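Local structure of ribosomal RNA processing protein 6 (Trypanosoma brucei brucei, 4NLC) at residues R4-T8 and Y103-F108; D14-F20 and R264-P268. The protein probably degrades and trims RNA from its 3' end, as an exosome-associated exoribonuclease of the RRP6 family whose catalytic core is described here. The protein carries 1 engineered substitution. All blocks are in the same frame, centred on the assembly; numbering follows the deposited sequence.

Contact 1 of 2, residues R4-T8 and Y103-F108; sequences RPQLT and YSYQGF
The turn of a beta hairpin in the exonuclease domain meets the start of the modelled chain here. Residues 103-108 lead from strand 92-100 into the antiparallel strand 108-115. Residues 5-8 form a short 3-10 turn, with Thr8 N hydrogen-bonded to Pro5 O at 2.8 Å; Thr8 OG1 also donates to Pro5 O (2.7 Å). CA atoms come nearest at Arg4 and Tyr103, 7.6 Å apart, and at Gln6 and Ser104, 8.3 Å apart, so side chains of 4-8 bridge the gap, partly to the carbonyl of Tyr103. The contact buries 216 Å², both sides summed. Gln6 (chi1 m, chi2 near 100°) brings its amide to the turn. Gln6 NE2 makes a weak hydrogen bond to Tyr103 O (2.8 Å, 127° at the hydrogen). A water donates to both Gln6 OE1 and Tyr103 O, 2.7 Å from each. The strands on either side of the turn belong to the mixed sheet of an RNase H-like fold, typical of this exonuclease family. Ser104 shapes the turn through an ST motif: its OG accepts from Gly107 N at 2.9 Å. Gly107, at phi 90° and psi 169°, has backbone angles that call for glycine. Phe108 then begins the next strand, extended, with chi1 p. Phe108 CZ packs on Pro5 CG at 3.8 Å, and Phe108 CE2 lies 3.7 Å from Gln6 OE1. The Arg4 side chain runs alongside, NH1 3.9 Å from Tyr103 CB, but its charge is paired with Asp311. Asp310 receives the backbone N of Tyr105, bringing the C-terminal HRDC region against the same turn.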
loop_
_atom_site.group_PDB
_atom_site.type_symbol
_atom_site.label_atom_id
_atom_site.label_comp_id
_atom_site.label_asym_id
_atom_site.label_seq_id
_atom_site.Cartn_x
_atom_site.Cartn_y
_atom_site.Cartn_z
ATOM N N ARG A 4 4.249 -1.920 -17.943
ATOM C CA ARG A 4 2.967 -1.813 -17.242
ATOM C C ARG A 4 2.447 -3.166 -16.737
ATOM O O ARG A 4 1.819 -3.889 -17.504
ATOM C CB ARG A 4 1.909 -1.112 -18.109
ATOM C CG ARG A 4 2.237 0.334 -18.421
ATOM C CD ARG A 4 1.090 1.058 -19.102
ATOM N NE ARG A 4 -0.057 1.280 -18.210
ATOM C CZ ARG A 4 -0.191 2.302 -17.367
ATOM N NH1 ARG A 4 0.774 3.205 -17.247
ATOM N NH2 ARG A 4 -1.295 2.438 -16.653
ATOM N N PRO A 5 2.650 -3.528 -15.440
ATOM C CA PRO A 5 2.168 -4.839 -14.958
ATOM C C PRO A 5 0.664 -5.094 -15.128
ATOM O O PRO A 5 0.283 -6.227 -15.384
ATOM C CB PRO A 5 2.605 -4.853 -13.489
ATOM C CG PRO A 5 3.798 -3.951 -13.452
ATOM C CD PRO A 5 3.411 -2.832 -14.386
ATOM N N GLN A 6 -0.171 -4.037 -15.062
ATOM C CA GLN A 6 -1.641 -4.088 -15.218
ATOM C C GLN A 6 -2.111 -4.871 -16.443
ATOM O O GLN A 6 -3.144 -5.540 -16.377
ATOM C CB GLN A 6 -2.252 -2.680 -15.288
ATOM C CG GLN A 6 -1.883 -1.800 -14.128
ATOM C CD GLN A 6 -0.775 -0.858 -14.509
ATOM O OE1 GLN A 6 0.368 -1.255 -14.733
ATOM N NE2 GLN A 6 -1.085 0.416 -14.538
ATOM N N LEU A 7 -1.346 -4.790 -17.550
ATOM C CA LEU A 7 -1.657 -5.480 -18.803
ATOM C C LEU A 7 -1.552 -7.021 -18.667
ATOM O O LEU A 7 -2.139 -7.744 -19.474
ATOM C CB LEU A 7 -0.814 -4.933 -19.987
ATOM C CG LEU A 7 -0.743 -3.381 -20.209
ATOM C CD1 LEU A 7 -0.192 -3.052 -21.590
ATOM C CD2 LEU A 7 -2.112 -2.681 -20.048
ATOM N N THR A 8 -0.830 -7.510 -17.632
ATOM C CA THR A 8 -0.667 -8.933 -17.312
ATOM C C THR A 8 -1.756 -9.346 -16.300
ATOM O O THR A 8 -1.812 -10.520 -15.927
ATOM C CB THR A 8 0.733 -9.238 -16.698
ATOM O OG1 THR A 8 0.747 -8.891 -15.305
ATOM C CG2 THR A 8 1.886 -8.568 -17.437
ATOM N N TYR A 103 2.394 4.960 -11.848
ATOM C CA TYR A 103 1.772 4.484 -13.095
ATOM C C TYR A 103 0.609 3.548 -12.833
ATOM O O TYR A 103 0.516 2.454 -13.403
ATOM C CB TYR A 103 2.822 3.855 -14.024
ATOM C CG TYR A 103 3.896 4.831 -14.450
ATOM C CD1 TYR A 103 3.650 5.776 -15.441
ATOM C CD2 TYR A 103 5.176 4.777 -13.898
ATOM C CE1 TYR A 103 4.641 6.660 -15.858
ATOM C CE2 TYR A 103 6.184 5.640 -14.327
ATOM C CZ TYR A 103 5.905 6.593 -15.296
ATOM O OH TYR A 103 6.876 7.468 -15.722
ATOM N N SER A 104 -0.286 3.996 -11.949
ATOM C CA SER A 104 -1.489 3.303 -11.526
ATOM C C SER A 104 -2.371 4.298 -10.779
ATOM O O SER A 104 -1.873 5.071 -9.934
ATOM C CB SER A 104 -1.151 2.120 -10.625
ATOM O OG SER A 104 -2.339 1.506 -10.163
ATOM N N TYR A 105 -3.689 4.271 -11.087
ATOM C CA TYR A 105 -4.640 5.165 -10.420
ATOM C C TYR A 105 -4.773 4.861 -8.933
ATOM O O TYR A 105 -4.522 5.735 -8.114
ATOM C CB TYR A 105 -6.007 5.163 -11.104
ATOM C CG TYR A 105 -6.892 6.231 -10.520
ATOM C CD1 TYR A 105 -6.693 7.576 -10.831
ATOM C CD2 TYR A 105 -7.880 5.913 -9.591
ATOM C CE1 TYR A 105 -7.459 8.577 -10.234
ATOM C CE2 TYR A 105 -8.659 6.906 -8.997
ATOM C CZ TYR A 105 -8.448 8.234 -9.326
ATOM O OH TYR A 105 -9.234 9.202 -8.751
ATOM N N GLN A 106 -5.156 3.631 -8.588
ATOM C CA GLN A 106 -5.312 3.230 -7.193
ATOM C C GLN A 106 -3.999 2.751 -6.620
ATOM O O GLN A 106 -3.834 2.726 -5.403
ATOM C CB GLN A 106 -6.368 2.116 -7.053
ATOM C CG GLN A 106 -7.796 2.535 -7.445
ATOM C CD GLN A 106 -8.759 1.379 -7.330
ATOM O OE1 GLN A 106 -8.926 0.766 -6.269
ATOM N NE2 GLN A 106 -9.348 0.999 -8.443
ATOM N N GLY A 107 -3.080 2.353 -7.493
ATOM C CA GLY A 107 -1.810 1.791 -7.059
ATOM C C GLY A 107 -1.950 0.289 -6.926
ATOM O O GLY A 107 -3.060 -0.252 -7.022
ATOM N N PHE A 108 -0.824 -0.407 -6.756
ATOM C CA PHE A 108 -0.859 -1.856 -6.599
ATOM C C PHE A 108 0.337 -2.384 -5.835
ATOM O O PHE A 108 1.442 -1.869 -5.971
ATOM C CB PHE A 108 -1.053 -2.603 -7.955
ATOM C CG PHE A 108 -0.046 -2.294 -9.043
ATOM C CD1 PHE A 108 1.197 -2.912 -9.059
ATOM C CD2 PHE A 108 -0.361 -1.412 -10.076
ATOM C CE1 PHE A 108 2.125 -2.628 -10.071
ATOM C CE2 PHE A 108 0.572 -1.107 -11.071
ATOM C CZ PHE A 108 1.803 -1.731 -11.074
HETATM O O HOH W 1 2.270 0.433 -13.973
#

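Contact 2 of 2, residues D14-F20 and R264-P268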
loop_
_atom_site.group_PDB
_atom_site.type_symbol
_atom_site.label_atom_id
_atom_site.label_comp_id
_atom_site.label_asym_id
_atom_site.label_seq_id
_atom_site.Cartn_x
_atom_site.Cartn_y
_atom_site.Cartn_z
ATOM N N ASP A 14 -10.971 -1.728 -11.854
ATOM C CA ASP A 14 -12.123 -0.835 -12.017
ATOM C C ASP A 14 -11.802 0.471 -11.295
ATOM O O ASP A 14 -11.825 0.503 -10.070
ATOM C CB ASP A 14 -13.392 -1.490 -11.434
ATOM C CG ASP A 14 -14.709 -0.761 -11.676
ATOM O OD1 ASP A 14 -14.718 0.493 -11.649
ATOM O OD2 ASP A 14 -15.737 -1.441 -11.807
ATOM N N ASN A 15 -11.511 1.550 -12.054
ATOM C CA ASN A 15 -11.169 2.862 -11.489
ATOM C C ASN A 15 -12.334 3.847 -11.376
ATOM O O ASN A 15 -12.095 5.016 -11.071
ATOM C CB ASN A 15 -10.032 3.513 -12.278
ATOM C CG ASN A 15 -8.711 2.829 -12.137
ATOM O OD1 ASN A 15 -8.379 2.239 -11.101
ATOM N ND2 ASN A 15 -7.953 2.858 -13.205
ATOM N N SER A 16 -13.571 3.402 -11.624
ATOM C CA SER A 16 -14.734 4.306 -11.601
ATOM C C SER A 16 -15.058 4.849 -10.207
ATOM O O SER A 16 -14.688 4.214 -9.209
ATOM C CB SER A 16 -15.954 3.635 -12.225
ATOM O OG SER A 16 -16.551 2.697 -11.350
ATOM N N PRO A 17 -15.735 6.022 -10.098
ATOM C CA PRO A 17 -16.066 6.547 -8.759
ATOM C C PRO A 17 -17.274 5.819 -8.162
ATOM O O PRO A 17 -18.377 6.374 -8.091
ATOM C CB PRO A 17 -16.336 8.041 -9.012
ATOM C CG PRO A 17 -16.159 8.259 -10.494
ATOM C CD PRO A 17 -16.228 6.931 -11.151
ATOM N N THR A 18 -17.066 4.541 -7.808
ATOM C CA THR A 18 -18.037 3.623 -7.197
ATOM C C THR A 18 -17.398 3.028 -5.949
ATOM O O THR A 18 -16.220 2.685 -6.002
ATOM C CB THR A 18 -18.543 2.527 -8.179
ATOM O OG1 THR A 18 -19.437 1.658 -7.471
ATOM C CG2 THR A 18 -17.431 1.665 -8.733
ATOM N N PRO A 19 -18.117 2.929 -4.807
ATOM C CA PRO A 19 -17.482 2.391 -3.589
ATOM C C PRO A 19 -16.836 1.014 -3.801
ATOM O O PRO A 19 -17.360 0.203 -4.580
ATOM C CB PRO A 19 -18.642 2.318 -2.596
ATOM C CG PRO A 19 -19.605 3.343 -3.061
ATOM C CD PRO A 19 -19.522 3.315 -4.554
ATOM N N PHE A 20 -15.695 0.758 -3.124
ATOM C CA PHE A 20 -14.969 -0.509 -3.226
ATOM C C PHE A 20 -15.811 -1.687 -2.755
ATOM O O PHE A 20 -16.380 -1.634 -1.671
ATOM C CB PHE A 20 -13.603 -0.446 -2.482
ATOM C CG PHE A 20 -12.816 -1.740 -2.423
ATOM C CD1 PHE A 20 -12.177 -2.241 -3.554
ATOM C CD2 PHE A 20 -12.707 -2.455 -1.234
ATOM C CE1 PHE A 20 -11.439 -3.434 -3.495
ATOM C CE2 PHE A 20 -11.947 -3.631 -1.170
ATOM C CZ PHE A 20 -11.332 -4.122 -2.308
ATOM N N ARG A 264 -10.623 -0.416 6.521
ATOM C CA ARG A 264 -11.002 -0.851 5.191
ATOM C C ARG A 264 -10.334 -0.019 4.140
ATOM O O ARG A 264 -10.194 1.203 4.292
ATOM C CB ARG A 264 -12.509 -0.683 4.981
ATOM C CG ARG A 264 -13.393 -1.515 5.867
ATOM C CD ARG A 264 -14.847 -1.182 5.595
ATOM N NE ARG A 264 -15.223 0.103 6.177
ATOM C CZ ARG A 264 -15.373 1.224 5.484
ATOM N NH1 ARG A 264 -15.196 1.229 4.165
ATOM N NH2 ARG A 264 -15.713 2.348 6.098
ATOM N N TYR A 265 -9.984 -0.681 3.033
ATOM C CA TYR A 265 -9.496 -0.007 1.860
ATOM C C TYR A 265 -10.724 0.735 1.249
ATOM O O TYR A 265 -11.824 0.179 1.175
ATOM C CB TYR A 265 -8.954 -1.027 0.821
ATOM C CG TYR A 265 -8.633 -0.351 -0.502
ATOM C CD1 TYR A 265 -7.531 0.495 -0.623
ATOM C CD2 TYR A 265 -9.527 -0.406 -1.568
ATOM C CE1 TYR A 265 -7.306 1.236 -1.786
ATOM C CE2 TYR A 265 -9.297 0.310 -2.744
ATOM C CZ TYR A 265 -8.178 1.121 -2.852
ATOM O OH TYR A 265 -7.921 1.816 -4.009
ATOM N N GLU A 266 -10.513 1.940 0.754
ATOM C CA GLU A 266 -11.555 2.659 0.006
ATOM C C GLU A 266 -10.908 3.329 -1.181
ATOM O O GLU A 266 -9.810 3.868 -1.047
ATOM C CB GLU A 266 -12.397 3.623 0.865
ATOM C CG GLU A 266 -13.648 4.174 0.174
ATOM C CD GLU A 266 -14.608 3.176 -0.456
ATOM O OE1 GLU A 266 -15.538 2.723 0.244
ATOM O OE2 GLU A 266 -14.435 2.848 -1.650
ATOM N N LYS A 267 -11.546 3.206 -2.359
ATOM C CA LYS A 267 -11.072 3.757 -3.635
ATOM C C LYS A 267 -10.770 5.254 -3.525
ATOM O O LYS A 267 -11.530 5.959 -2.848
ATOM C CB LYS A 267 -12.151 3.587 -4.727
ATOM C CG LYS A 267 -12.382 2.175 -5.238
ATOM C CD LYS A 267 -12.909 2.299 -6.657
ATOM C CE LYS A 267 -13.540 1.048 -7.173
ATOM N NZ LYS A 267 -14.063 1.265 -8.534
ATOM N N PRO A 268 -9.719 5.777 -4.214
ATOM C CA PRO A 268 -9.486 7.232 -4.204
ATOM C C PRO A 268 -10.778 7.976 -4.565
ATOM O O PRO A 268 -11.499 7.618 -5.497
ATOM C CB PRO A 268 -8.377 7.417 -5.238
ATOM C CG PRO A 268 -7.642 6.120 -5.222
ATOM C CD PRO A 268 -8.735 5.099 -5.079
HETATM O O HOH W 2 -13.246 6.251 -6.847
HETATM O O HOH W 3 -16.218 0.105 0.291
#
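This is loop-on-loop packing: Lys267 stretches almost straight into the N-terminal loop 14-20, where an Asx turn and a gamma turn hold its ammonium group. Lys267 NZ donates to Asp14 O at 2.8 Å and to Ser16 O at 3.1 Å, and forms a salt bridge with Asp14 OD1 at 3.3 Å. Asp14 OD1 also accepts from Ser16 N (3.1 Å), making the Asx turn, and from Ser16 OG (2.9 Å). Ser16 O is shared: Thr18 N donates to it at 2.8 Å across the inverse gamma turn centred on Pro17. At the other end of the loop, Glu266 OE2 accepts from Phe20 N at 2.9 Å and from Lys267 N at 3.0 Å. A water donates to Glu266 OE1 (2.7 Å) and Phe20 O (2.6 Å). Another water donates to Pro268 O at 2.6 Å. The aromatic pair is T-shaped: the edge of Tyr265 meets the face of Phe20, centroids 5.0 Å apart and planes at 87°. Tyr265 OH is hydrogen-bonded to Gln106, and Asp310 and Gln106 satisfy the Asn15 amide. Segment 264-268 runs from helix 249-261 toward helix 275-280. Tyr265 rests on helix 152-162 of the exonuclease domain, and Asn15 O receives Arg307 from helix 289-309.

How the contacts relate
The two contacts alternate along the chain: 4-8, 14-20, 103-108, then 264-268. Their centres lie 15 Å apart, and they touch through Gln106. Gln106 OE1 is 2.7 Å from Tyr265 OH and Gln106 NE2 3.1 Å from Asn15 OD1, both probable hydrogen bonds; Gln106 CG also packs on Pro268 CD at 3.6 Å. Thus the hairpin turn of contact 1 reaches both segments of contact 2. Asp310, just after helix 289-309, accepts hydrogen bonds from Tyr105 N of one contact and Asn15 ND2 of the other. Both contacts lie where the exonuclease domain meets the HRDC region, consistent with the N-terminal loops and loop 264-268 helping to hold the two together.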